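Local coordinates for elicitor protein Hrip2 (Magnaporthe oryzae, PDB 5FID), which probably acts as a secreted fungal elicitor that triggers defence responses in plants, at residues 18-24 with 47-53; 61-66 with 79-85; 6-12 with 130-136; 89-93 with 105-109. The protein carries 1 engineered substitution. The contacts are given in a common frame with arbitrary orientation. Residue numbers count along the deposited sequence, not the author numbering.

Contact 1: 18-24 with 47-53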
loop_
_atom_site.group_PDB
_atom_site.type_symbol
_atom_site.label_atom_id
_atom_site.label_comp_id
_atom_site.label_asym_id
_atom_site.label_seq_id
_atom_site.Cartn_x
_atom_site.Cartn_y
_atom_site.Cartn_z
ATOM N N VAL A 18 23.838 -6.438 0.885
ATOM C CA VAL A 18 22.731 -5.504 0.748
ATOM C C VAL A 18 23.213 -4.270 0.002
ATOM O O VAL A 18 24.320 -3.796 0.244
ATOM C CB VAL A 18 22.207 -5.082 2.142
ATOM C CG1 VAL A 18 21.051 -4.090 2.011
ATOM C CG2 VAL A 18 21.750 -6.298 2.930
ATOM N N GLN A 19 22.401 -3.764 -0.927
ATOM C CA GLN A 19 22.734 -2.516 -1.613
ATOM C C GLN A 19 21.475 -1.788 -2.088
ATOM O O GLN A 19 20.506 -2.415 -2.554
ATOM C CB GLN A 19 23.693 -2.757 -2.789
ATOM C CG GLN A 19 24.318 -1.487 -3.349
ATOM C CD GLN A 19 25.358 -1.764 -4.421
ATOM O OE1 GLN A 19 25.390 -2.850 -5.002
ATOM N NE2 GLN A 19 26.229 -0.778 -4.680
ATOM N N SER A 20 21.491 -0.462 -1.961
ATOM C CA SER A 20 20.334 0.367 -2.296
ATOM C C SER A 20 20.502 1.053 -3.644
ATOM O O SER A 20 21.572 1.591 -3.958
ATOM C CB SER A 20 20.098 1.421 -1.208
ATOM O OG SER A 20 18.860 2.096 -1.415
ATOM N N PHE A 21 19.432 1.026 -4.433
ATOM C CA PHE A 21 19.440 1.548 -5.791
ATOM C C PHE A 21 18.351 2.598 -5.927
ATOM O O PHE A 21 17.196 2.259 -6.207
ATOM C CB PHE A 21 19.182 0.400 -6.772
ATOM C CG PHE A 21 20.256 -0.639 -6.761
ATOM C CD1 PHE A 21 20.317 -1.581 -5.747
ATOM C CD2 PHE A 21 21.224 -0.658 -7.747
ATOM C CE1 PHE A 21 21.324 -2.521 -5.712
ATOM C CE2 PHE A 21 22.225 -1.606 -7.725
ATOM C CZ PHE A 21 22.276 -2.539 -6.710
ATOM N N PRO A 22 18.716 3.878 -5.727
ATOM C CA PRO A 22 17.770 4.997 -5.704
ATOM C C PRO A 22 16.903 5.066 -6.960
ATOM O O PRO A 22 17.417 4.879 -8.070
ATOM C CB PRO A 22 18.682 6.222 -5.632
ATOM C CG PRO A 22 19.924 5.725 -4.960
ATOM C CD PRO A 22 20.101 4.317 -5.468
ATOM N N TYR A 23 15.609 5.330 -6.786
ATOM C CA TYR A 23 14.708 5.443 -7.928
ATOM C C TYR A 23 15.068 6.600 -8.851
ATOM O O TYR A 23 14.777 6.550 -10.050
ATOM C CB TYR A 23 13.250 5.590 -7.464
ATOM C CG TYR A 23 12.615 4.306 -6.974
ATOM C CD1 TYR A 23 12.908 3.098 -7.578
ATOM C CD2 TYR A 23 11.719 4.307 -5.913
ATOM C CE1 TYR A 23 12.328 1.915 -7.139
ATOM C CE2 TYR A 23 11.134 3.121 -5.456
ATOM C CZ TYR A 23 11.449 1.931 -6.080
ATOM O OH TYR A 23 10.877 0.748 -5.660
ATOM N N ASP A 24 15.690 7.646 -8.313
ATOM C CA ASP A 24 15.987 8.819 -9.150
ATOM C C ASP A 24 17.308 8.700 -9.908
ATOM O O ASP A 24 17.753 9.656 -10.545
ATOM C CB ASP A 24 15.961 10.122 -8.340
ATOM C CG ASP A 24 17.055 10.189 -7.278
ATOM O OD1 ASP A 24 17.913 9.282 -7.206
ATOM O OD2 ASP A 24 17.076 11.174 -6.510
ATOM N N SER A 47 13.759 10.232 -3.194
ATOM C CA SER A 47 13.148 9.604 -4.366
ATOM C C SER A 47 12.629 8.192 -4.123
ATOM O O SER A 47 11.951 7.629 -4.980
ATOM C CB SER A 47 14.162 9.539 -5.514
ATOM O OG SER A 47 15.251 8.637 -5.229
ATOM N N GLY A 48 12.963 7.614 -2.976
ATOM C CA GLY A 48 12.654 6.213 -2.745
ATOM C C GLY A 48 13.775 5.344 -3.290
ATOM O O GLY A 48 14.686 5.839 -3.961
ATOM N N SER A 49 13.716 4.044 -3.025
ATOM C CA SER A 49 14.806 3.172 -3.445
ATOM C C SER A 49 14.393 1.715 -3.502
ATOM O O SER A 49 13.393 1.316 -2.904
ATOM C CB SER A 49 15.988 3.323 -2.488
ATOM O OG SER A 49 17.191 2.873 -3.095
ATOM N N THR A 50 15.182 0.936 -4.234
ATOM C CA THR A 50 15.106 -0.513 -4.201
ATOM C C THR A 50 16.318 -1.054 -3.450
ATOM O O THR A 50 17.465 -0.813 -3.842
ATOM C CB THR A 50 15.101 -1.093 -5.625
ATOM O OG1 THR A 50 13.903 -0.679 -6.292
ATOM C CG2 THR A 50 15.155 -2.613 -5.584
ATOM N N VAL A 51 16.076 -1.780 -2.366
ATOM C CA VAL A 51 17.182 -2.358 -1.605
ATOM C C VAL A 51 17.292 -3.844 -1.933
ATOM O O VAL A 51 16.427 -4.631 -1.541
ATOM C CB VAL A 51 16.979 -2.166 -0.088
ATOM C CG1 VAL A 51 18.160 -2.727 0.679
ATOM C CG2 VAL A 51 16.830 -0.689 0.243
ATOM N N LYS A 52 18.339 -4.229 -2.667
ATOM C CA LYS A 52 18.555 -5.644 -2.992
ATOM C C LYS A 52 19.214 -6.359 -1.826
ATOM O O LYS A 52 20.045 -5.775 -1.136
ATOM C CB LYS A 52 19.442 -5.796 -4.229
ATOM C CG LYS A 52 18.902 -5.167 -5.494
ATOM C CD LYS A 52 19.861 -5.429 -6.653
ATOM C CE LYS A 52 19.348 -4.810 -7.962
ATOM N NZ LYS A 52 20.338 -5.053 -9.067
ATOM N N VAL A 53 18.830 -7.622 -1.612
ATOM C CA VAL A 53 19.339 -8.438 -0.514
ATOM C C VAL A 53 19.615 -9.828 -1.062
ATOM O O VAL A 53 18.722 -10.487 -1.584
ATOM C CB VAL A 53 18.304 -8.557 0.628
ATOM C CG1 VAL A 53 18.890 -9.326 1.796
ATOM C CG2 VAL A 53 17.849 -7.170 1.085
HETATM O O HOH W 1 16.671 10.478 -3.809
#
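Strand 18-22 runs antiparallel to strand 49-53, their axes 4.5 Å apart at closest approach. At Val18 the contact is apolar: CG1 lies 3.5 Å from Val51 CG1, on the face shared with Ser20 and Pro22. Gln19 forms the first hydrogen-bonded pair, Gln19 N to Lys52 O at 3.1 Å and Lys52 N to Gln19 O at 2.8 Å, while its amide end bonds to Gly29. Ser20 OG accepts a very short bond from Ser49 OG (2.5 Å) and also binds Glu42. Phe21 makes the second pair, with Phe21 N 2.8 Å from Thr50 O and Thr50 N 3.1 Å from Phe21 O. Lys52 NZ is 4.3 Å from the Phe21 ring centroid in a cation-pi contact. After Pro22, Tyr23 N still reaches Gly48 O (3.0 Å), and the Tyr23 ring spreads over the Ser49-Thr50 peptide. Asp24 N ends the run on Ser47 OG at 3.3 Å; water 1 joins Asp24 OD2 to Ser47 N, and Asp24 OD1 bonds Ser26. The chemistry implies a two-sided pair of neighbouring strands in the antiparallel sheet: Val18, Val51 and Val53 turn to the core, towards Phe40, Ile65 and Leu135, while the partly exposed Phe21 ring, covered on one face by Lys52, lies on the other face.

Contact 2: 61-66 with 79-85. Engineered in segment 61-66: Met63 (natural residue Leu).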
loop_
_atom_site.group_PDB
_atom_site.type_symbol
_atom_site.label_atom_id
_atom_site.label_comp_id
_atom_site.label_asym_id
_atom_site.label_seq_id
_atom_site.Cartn_x
_atom_site.Cartn_y
_atom_site.Cartn_z
ATOM N N SER A 61 19.926 -12.965 -8.245
ATOM C CA SER A 61 18.585 -13.391 -7.826
ATOM C C SER A 61 18.224 -12.901 -6.429
ATOM O O SER A 61 17.933 -13.707 -5.539
ATOM C CB SER A 61 18.462 -14.912 -7.904
ATOM O OG SER A 61 18.655 -15.343 -9.243
ATOM N N PRO A 62 18.227 -11.570 -6.232
ATOM C CA PRO A 62 18.037 -11.047 -4.881
ATOM C C PRO A 62 16.568 -10.878 -4.508
ATOM O O PRO A 62 15.683 -10.719 -5.360
ATOM C CB PRO A 62 18.653 -9.659 -4.977
ATOM C CG PRO A 62 18.277 -9.226 -6.380
ATOM C CD PRO A 62 18.319 -10.485 -7.227
HETATM N N MSE A 63 16.324 -10.873 -3.208
HETATM C CA MSE A 63 15.065 -10.393 -2.690
HETATM C C MSE A 63 15.198 -8.881 -2.744
HETATM O O MSE A 63 16.299 -8.375 -2.890
HETATM C CB MSE A 63 14.906 -10.863 -1.249
HETATM C CG MSE A 63 13.510 -10.716 -0.714
HETATM SE SE MSE A 63 13.574 -10.929 1.219
HETATM C CE MSE A 63 14.522 -9.310 1.746
ATOM N N PHE A 64 14.089 -8.150 -2.695
ATOM C CA PHE A 64 14.201 -6.700 -2.529
ATOM C C PHE A 64 13.193 -6.073 -1.585
ATOM O O PHE A 64 12.104 -6.607 -1.349
ATOM C CB PHE A 64 14.343 -5.933 -3.872
ATOM C CG PHE A 64 13.050 -5.629 -4.590
ATOM C CD1 PHE A 64 12.223 -4.592 -4.171
ATOM C CD2 PHE A 64 12.715 -6.314 -5.751
ATOM C CE1 PHE A 64 11.044 -4.281 -4.859
ATOM C CE2 PHE A 64 11.535 -6.010 -6.451
ATOM C CZ PHE A 64 10.703 -4.995 -6.004
ATOM N N ILE A 65 13.595 -4.939 -1.022
ATOM C CA ILE A 65 12.716 -4.136 -0.191
ATOM C C ILE A 65 12.594 -2.809 -0.901
ATOM O O ILE A 65 13.592 -2.124 -1.124
ATOM C CB ILE A 65 13.329 -3.902 1.200
ATOM C CG1 ILE A 65 13.473 -5.244 1.934
ATOM C CG2 ILE A 65 12.465 -2.926 2.004
ATOM C CD1 ILE A 65 14.733 -5.364 2.727
ATOM N N GLY A 66 11.377 -2.445 -1.284
ATOM C CA GLY A 66 11.190 -1.181 -1.970
ATOM C C GLY A 66 10.511 -0.203 -1.040
ATOM O O GLY A 66 9.618 -0.587 -0.294
ATOM N N GLU A 79 7.492 -2.359 0.187
ATOM C CA GLU A 79 7.180 -3.592 -0.516
ATOM C C GLU A 79 8.269 -4.607 -0.218
ATOM O O GLU A 79 9.457 -4.304 -0.344
ATOM C CB GLU A 79 7.130 -3.330 -2.022
ATOM C CG GLU A 79 6.952 -4.576 -2.901
ATOM C CD GLU A 79 6.906 -4.247 -4.387
ATOM O OE1 GLU A 79 7.290 -3.115 -4.773
ATOM O OE2 GLU A 79 6.481 -5.123 -5.187
ATOM N N LEU A 80 7.863 -5.804 0.188
ATOM C CA LEU A 80 8.796 -6.911 0.377
ATOM C C LEU A 80 8.614 -7.857 -0.801
ATOM O O LEU A 80 7.620 -8.572 -0.871
ATOM C CB LEU A 80 8.502 -7.637 1.694
ATOM C CG LEU A 80 9.427 -8.814 2.029
ATOM C CD1 LEU A 80 10.855 -8.329 2.216
ATOM C CD2 LEU A 80 8.944 -9.529 3.291
ATOM N N SER A 81 9.572 -7.863 -1.730
ATOM C CA SER A 81 9.356 -8.524 -3.021
ATOM C C SER A 81 10.289 -9.689 -3.297
ATOM O O SER A 81 11.496 -9.592 -3.084
ATOM C CB SER A 81 9.486 -7.508 -4.152
ATOM O OG SER A 81 9.327 -8.128 -5.418
ATOM N N SER A 82 9.721 -10.793 -3.781
ATOM C CA SER A 82 10.528 -11.906 -4.281
ATOM C C SER A 82 10.478 -11.992 -5.808
ATOM O O SER A 82 10.749 -13.054 -6.378
ATOM C CB SER A 82 10.065 -13.234 -3.679
ATOM O OG SER A 82 8.728 -13.538 -4.062
ATOM N N GLU A 83 10.153 -10.878 -6.468
ATOM C CA GLU A 83 10.008 -10.848 -7.929
ATOM C C GLU A 83 11.293 -11.139 -8.687
ATOM O O GLU A 83 11.250 -11.559 -9.844
ATOM C CB GLU A 83 9.478 -9.489 -8.398
ATOM C CG GLU A 83 8.028 -9.214 -8.087
ATOM C CD GLU A 83 7.691 -7.756 -8.287
ATOM O OE1 GLU A 83 8.262 -6.905 -7.554
ATOM O OE2 GLU A 83 6.869 -7.454 -9.180
ATOM N N TRP A 84 12.433 -10.895 -8.048
ATOM C CA TRP A 84 13.725 -11.162 -8.686
ATOM C C TRP A 84 14.449 -12.340 -8.050
ATOM O O TRP A 84 15.584 -12.650 -8.428
ATOM C CB TRP A 84 14.632 -9.927 -8.616
ATOM C CG TRP A 84 13.984 -8.662 -9.131
ATOM C CD1 TRP A 84 12.913 -8.571 -9.970
ATOM C CD2 TRP A 84 14.373 -7.313 -8.827
ATOM N NE1 TRP A 84 12.611 -7.248 -10.214
ATOM C CE2 TRP A 84 13.490 -6.455 -9.521
ATOM C CE3 TRP A 84 15.370 -6.751 -8.026
ATOM C CZ2 TRP A 84 13.586 -5.059 -9.450
ATOM C CZ3 TRP A 84 15.470 -5.363 -7.961
ATOM C CH2 TRP A 84 14.577 -4.533 -8.664
ATOM N N GLY A 85 13.799 -12.981 -7.082
ATOM C CA GLY A 85 14.392 -14.091 -6.354
ATOM C C GLY A 85 14.121 -13.988 -4.856
ATOM O O GLY A 85 13.555 -13.009 -4.397
HETATM O O HOH W 2 13.078 -9.908 -5.577
#
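This is the open end of the beta hairpin made by strands 63-69 and 75-81, part of an antiparallel sheet. Four backbone bonds hold it: Phe64 N to Ser81 O (3.0 Å), Ser81 N to Phe64 O (2.9 Å), and Gly66 N to Glu79 O and Glu79 N to Gly66 O, both 2.8 Å. Ile65 and Leu80 form the non-hydrogen-bonded pair between them; their side chains, with the engineered selenomethionine Met63, face strands 93-96 and 131-135 of the other sheet. On the opposite face Phe64 lies against Ser81, whose CB is 3.5 Å from the Phe64 ring centroid, and meets the Trp84 ring obliquely. At the end of the strand, Ser81 OG accepts from Glu83 N (3.1 Å) in an ST turn, and a type I turn from Ser82 to Gly85 brings the chain back beside Pro62. Gly85, at a positive phi, passes so close to Ser61 O that a CB would clash. Water 2 sits in the opening, 2.7 Å from both Pro62 O and Trp84 N.

Contact 3: 6-12 with 130-136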
loop_
_atom_site.group_PDB
_atom_site.type_symbol
_atom_site.label_atom_id
_atom_site.label_comp_id
_atom_site.label_asym_id
_atom_site.label_seq_id
_atom_site.Cartn_x
_atom_site.Cartn_y
_atom_site.Cartn_z
ATOM N N ALA A 6 15.706 3.043 6.293
ATOM C CA ALA A 6 15.416 1.719 5.760
ATOM C C ALA A 6 16.460 0.814 6.388
ATOM O O ALA A 6 17.657 1.096 6.313
ATOM C CB ALA A 6 15.524 1.697 4.235
ATOM N N ILE A 7 16.008 -0.274 7.000
ATOM C CA ILE A 7 16.879 -1.099 7.829
ATOM C C ILE A 7 16.742 -2.565 7.449
ATOM O O ILE A 7 15.639 -3.052 7.237
ATOM C CB ILE A 7 16.484 -0.951 9.311
ATOM C CG1 ILE A 7 16.594 0.506 9.757
ATOM C CG2 ILE A 7 17.328 -1.838 10.208
ATOM C CD1 ILE A 7 15.849 0.771 11.040
ATOM N N VAL A 8 17.864 -3.269 7.357
ATOM C CA VAL A 8 17.829 -4.710 7.146
ATOM C C VAL A 8 18.648 -5.420 8.216
ATOM O O VAL A 8 19.871 -5.293 8.258
ATOM C CB VAL A 8 18.361 -5.106 5.754
ATOM C CG1 VAL A 8 18.280 -6.622 5.573
ATOM C CG2 VAL A 8 17.555 -4.422 4.663
ATOM N N HIS A 9 17.970 -6.163 9.087
ATOM C CA HIS A 9 18.667 -6.943 10.117
ATOM C C HIS A 9 18.934 -8.341 9.592
ATOM O O HIS A 9 17.995 -9.074 9.284
ATOM C CB HIS A 9 17.821 -7.100 11.380
ATOM C CG HIS A 9 17.397 -5.809 12.011
ATOM N ND1 HIS A 9 18.289 -4.924 12.566
ATOM C CD2 HIS A 9 16.159 -5.290 12.209
ATOM C CE1 HIS A 9 17.619 -3.891 13.068
ATOM N NE2 HIS A 9 16.333 -4.091 12.869
ATOM N N ASN A 10 20.203 -8.726 9.506
ATOM C CA ASN A 10 20.534 -10.093 9.100
ATOM C C ASN A 10 20.601 -11.055 10.291
ATOM O O ASN A 10 21.627 -11.145 10.958
ATOM C CB ASN A 10 21.856 -10.133 8.324
ATOM C CG ASN A 10 22.231 -11.541 7.915
ATOM O OD1 ASN A 10 21.364 -12.411 7.801
ATOM N ND2 ASN A 10 23.518 -11.777 7.693
ATOM N N ASN A 11 19.514 -11.779 10.549
ATOM C CA ASN A 11 19.505 -12.753 11.634
ATOM C C ASN A 11 19.765 -14.172 11.122
ATOM O O ASN A 11 19.612 -15.143 11.860
ATOM C CB ASN A 11 18.184 -12.671 12.414
ATOM C CG ASN A 11 18.242 -13.388 13.762
ATOM O OD1 ASN A 11 19.137 -13.144 14.580
ATOM N ND2 ASN A 11 17.277 -14.277 13.999
ATOM N N CYS A 12 20.186 -14.293 9.861
ATOM C CA CYS A 12 20.490 -15.601 9.270
ATOM C C CYS A 12 21.867 -16.104 9.670
ATOM O O CYS A 12 22.687 -15.350 10.176
ATOM C CB CYS A 12 20.429 -15.549 7.733
ATOM S SG CYS A 12 18.935 -14.800 7.022
ATOM N N ASN A 130 10.046 3.954 9.956
ATOM C CA ASN A 130 11.288 3.301 9.557
ATOM C C ASN A 130 10.841 2.038 8.847
ATOM O O ASN A 130 9.942 1.360 9.328
ATOM C CB ASN A 130 12.151 2.923 10.773
ATOM C CG ASN A 130 12.879 4.110 11.389
ATOM O OD1 ASN A 130 13.124 5.126 10.736
ATOM N ND2 ASN A 130 13.264 3.967 12.652
ATOM N N VAL A 131 11.421 1.736 7.692
ATOM C CA VAL A 131 11.084 0.494 6.994
ATOM C C VAL A 131 12.122 -0.539 7.396
ATOM O O VAL A 131 13.292 -0.425 7.039
ATOM C CB VAL A 131 11.052 0.682 5.466
ATOM C CG1 VAL A 131 10.810 -0.647 4.765
ATOM C CG2 VAL A 131 9.942 1.649 5.094
ATOM N N GLU A 132 11.690 -1.540 8.161
ATOM C CA GLU A 132 12.610 -2.386 8.904
ATOM C C GLU A 132 12.369 -3.852 8.595
ATOM O O GLU A 132 11.298 -4.392 8.884
ATOM C CB GLU A 132 12.447 -2.109 10.401
ATOM C CG GLU A 132 13.426 -2.830 11.297
ATOM C CD GLU A 132 13.361 -2.322 12.730
ATOM O OE1 GLU A 132 12.461 -1.501 13.054
ATOM O OE2 GLU A 132 14.210 -2.736 13.538
ATOM N N ALA A 133 13.373 -4.489 7.995
ATOM C CA ALA A 133 13.278 -5.886 7.604
ATOM C C ALA A 133 14.182 -6.726 8.489
ATOM O O ALA A 133 15.270 -6.296 8.851
ATOM C CB ALA A 133 13.675 -6.062 6.148
ATOM N N THR A 134 13.722 -7.924 8.839
ATOM C CA THR A 134 14.543 -8.895 9.554
ATOM C C THR A 134 14.610 -10.197 8.756
ATOM O O THR A 134 13.582 -10.823 8.505
ATOM C CB THR A 134 13.974 -9.205 10.951
ATOM O OG1 THR A 134 14.004 -8.021 11.758
ATOM C CG2 THR A 134 14.819 -10.284 11.637
ATOM N N LEU A 135 15.822 -10.590 8.364
ATOM C CA LEU A 135 16.040 -11.794 7.570
ATOM C C LEU A 135 16.184 -12.955 8.540
ATOM O O LEU A 135 16.873 -12.824 9.549
ATOM C CB LEU A 135 17.328 -11.658 6.750
ATOM C CG LEU A 135 17.510 -10.386 5.921
ATOM C CD1 LEU A 135 18.882 -10.397 5.249
ATOM C CD2 LEU A 135 16.408 -10.259 4.882
ATOM N N CYS A 136 15.537 -14.082 8.246
ATOM C CA CYS A 136 15.596 -15.258 9.125
ATOM C C CYS A 136 15.158 -14.918 10.552
ATOM O O CYS A 136 15.829 -15.279 11.527
ATOM C CB CYS A 136 17.002 -15.864 9.146
ATOM S SG CYS A 136 17.652 -16.282 7.511
#
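His9 lays its ring beside Thr134 and points its tip at Glu132: Thr134 OG1 lies at the ring edge, 3.5 Å from His9 CD2, and His9 NE2 donates to Glu132 OE2 at 2.6 Å. This His-carboxylate bond spans two strands diagonally, and ND1 of the same ring is held by Thr39. Beneath it strands 6-10 and 131-135 run parallel, 14° apart, with a regular ladder: Ile7 N to Val131 O and His9 N to Ala133 O at 2.7 Å, Ala133 N to Ile7 O and Leu135 N to His9 O at 2.8 Å. Past the strand ends, Asn11 N reaches Leu135 O (3.0 Å) and Asn11 ND2 reaches Cys136 O (3.0 Å). Asn10 OD1 accepts from Cys12 N at 3.0 Å, an Asx turn that bends the chain into the disulfide, where Cys12 SG and Cys136 SG are 2.0 Å apart with chi3 at 90°. The bond fastens the chain near its two termini. On the face opposite His9, Val8 CG1 packs 3.8 Å from Leu135 CD1, beside Ala133. The pair forms two inner strands of a five-stranded mixed sheet, with strand 39-43 next to 6-10 and strand 93-96 next to 131-135, while the face bearing Val8, Ala133 and Leu135 packs on Ile65 and Met63 of strand 63-69 in the other sheet.

Contact 4: 89-93 with 105-109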
loop_
_atom_site.group_PDB
_atom_site.type_symbol
_atom_site.label_atom_id
_atom_site.label_comp_id
_atom_site.label_asym_id
_atom_site.label_seq_id
_atom_site.Cartn_x
_atom_site.Cartn_y
_atom_site.Cartn_z
ATOM N N ALA A 89 13.808 -17.927 1.152
ATOM C CA ALA A 89 12.494 -18.554 1.024
ATOM C C ALA A 89 12.187 -19.616 2.092
ATOM O O ALA A 89 11.035 -19.784 2.503
ATOM C CB ALA A 89 12.349 -19.142 -0.371
ATOM N N ASP A 90 13.223 -20.313 2.547
ATOM C CA ASP A 90 13.084 -21.380 3.537
ATOM C C ASP A 90 13.069 -20.862 4.984
ATOM O O ASP A 90 12.999 -21.654 5.925
ATOM C CB ASP A 90 14.236 -22.386 3.378
ATOM C CG ASP A 90 15.612 -21.746 3.578
ATOM O OD1 ASP A 90 15.789 -20.559 3.230
ATOM O OD2 ASP A 90 16.531 -22.431 4.089
ATOM N N LYS A 91 13.149 -19.543 5.158
ATOM C CA LYS A 91 13.213 -18.932 6.490
ATOM C C LYS A 91 12.123 -17.878 6.663
ATOM O O LYS A 91 11.403 -17.562 5.718
ATOM C CB LYS A 91 14.577 -18.283 6.709
ATOM C CG LYS A 91 15.742 -19.237 6.616
ATOM C CD LYS A 91 15.704 -20.267 7.750
ATOM C CE LYS A 91 16.905 -21.193 7.661
ATOM N NZ LYS A 91 17.422 -21.191 6.263
ATOM N N ARG A 92 11.998 -17.332 7.869
ATOM C CA ARG A 92 11.016 -16.279 8.108
ATOM C C ARG A 92 11.620 -14.914 7.769
ATOM O O ARG A 92 12.765 -14.623 8.128
ATOM C CB ARG A 92 10.545 -16.299 9.567
ATOM C CG ARG A 92 9.513 -15.223 9.898
ATOM C CD ARG A 92 8.914 -15.422 11.288
ATOM N NE ARG A 92 8.255 -16.719 11.407
ATOM C CZ ARG A 92 6.974 -16.950 11.130
ATOM N NH1 ARG A 92 6.182 -15.969 10.716
ATOM N NH2 ARG A 92 6.485 -18.171 11.271
ATOM N N VAL A 93 10.856 -14.092 7.059
ATOM C CA VAL A 93 11.256 -12.718 6.761
ATOM C C VAL A 93 10.121 -11.774 7.129
ATOM O O VAL A 93 8.963 -11.992 6.754
ATOM C CB VAL A 93 11.627 -12.526 5.272
ATOM C CG1 VAL A 93 11.931 -11.067 4.980
ATOM C CG2 VAL A 93 12.834 -13.390 4.902
ATOM N N ASN A 105 4.772 -10.476 7.431
ATOM C CA ASN A 105 5.394 -11.476 8.287
ATOM C C ASN A 105 5.321 -12.790 7.533
ATOM O O ASN A 105 4.337 -13.520 7.624
ATOM C CB ASN A 105 4.702 -11.562 9.652
ATOM C CG ASN A 105 5.297 -12.644 10.538
ATOM O OD1 ASN A 105 6.338 -13.222 10.223
ATOM N ND2 ASN A 105 4.634 -12.923 11.659
ATOM N N CYS A 106 6.370 -13.064 6.767
ATOM C CA CYS A 106 6.369 -14.175 5.827
ATOM C C CYS A 106 7.015 -15.407 6.437
ATOM O O CYS A 106 8.234 -15.466 6.642
ATOM C CB CYS A 106 7.049 -13.768 4.510
ATOM S SG CYS A 106 6.183 -12.406 3.629
ATOM N N ALA A 107 6.174 -16.389 6.740
ATOM C CA ALA A 107 6.616 -17.625 7.361
ATOM C C ALA A 107 7.541 -18.367 6.412
ATOM O O ALA A 107 7.506 -18.127 5.197
ATOM C CB ALA A 107 5.400 -18.488 7.713
ATOM N N PRO A 108 8.379 -19.263 6.954
ATOM C CA PRO A 108 9.200 -20.131 6.107
ATOM C C PRO A 108 8.374 -20.801 5.010
ATOM O O PRO A 108 7.297 -21.339 5.297
ATOM C CB PRO A 108 9.712 -21.181 7.094
ATOM C CG PRO A 108 9.834 -20.420 8.388
ATOM C CD PRO A 108 8.681 -19.443 8.391
ATOM N N ASN A 109 8.872 -20.735 3.777
ATOM C CA ASN A 109 8.232 -21.338 2.599
ATOM C C ASN A 109 6.825 -20.860 2.235
ATOM O O ASN A 109 6.141 -21.496 1.434
ATOM C CB ASN A 109 8.276 -22.864 2.666
ATOM C CG ASN A 109 9.693 -23.399 2.674
ATOM O OD1 ASN A 109 10.435 -23.259 1.688
ATOM N ND2 ASN A 109 10.081 -24.007 3.783
HETATM O O HOH W 3 11.997 -24.201 5.584
HETATM O O HOH W 4 9.607 -17.145 3.614
#
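The two backbones run antiparallel but meet as a true beta bridge at one pair, Val93 with Cys106: Val93 N to Cys106 O is 3.0 Å and Cys106 N to Val93 O 2.8 Å. Outward from there the chains stay close without a ladder. Lys91 O takes a CA-H...O contact from Pro108 CA (3.4 Å), water 4 lies 2.8 Å from both Lys91 O and Ala107 O, and Asn109 N closes the far end on Ala89 O at 2.7 Å. Among the side chains, Arg92 does most across the gap. Its NH1 donates to Asn105 OD1 (2.8 Å), and one face of its guanidinium lies over Pro108 CD and Ala107 CA. The Lys91 CA-to-CB bond points away, and Lys91 NZ forms a salt bridge with Asp90 OD2 at 2.7 Å. Val93 and Cys106 point inward to Leu80, and Cys106 is disulfide-bonded to Cys113. This is the water-bridged open end of an antiparallel hairpin, strands 93-96 and 104-106, where the ladder gives way to single bonds at the edge of the mixed sheet.

From the N terminus, strand 5-10 meets its parallel partner, 131-135, only at the end of the chain, so contact 3 closes a loop of 117 residues and encloses all the others. Inside it, contacts 1, 2 and 4 close one after another without crossing. Contacts 1 and 2 lie in the same antiparallel sheet, joined where strands 49-54 and 63-69 pair: Val51 N is 2.8 Å from Ile65 O. Contacts 3 and 4 belong to the mixed sheet. The two sheets meet face to face in the core, where Ile65 touches Val8, Val131 and Ala133, Val53 reaches Leu135, and Leu80 packs on Val93 and Cys106. Contacts 1 and 4 do not touch; their centres are about 22 Å apart.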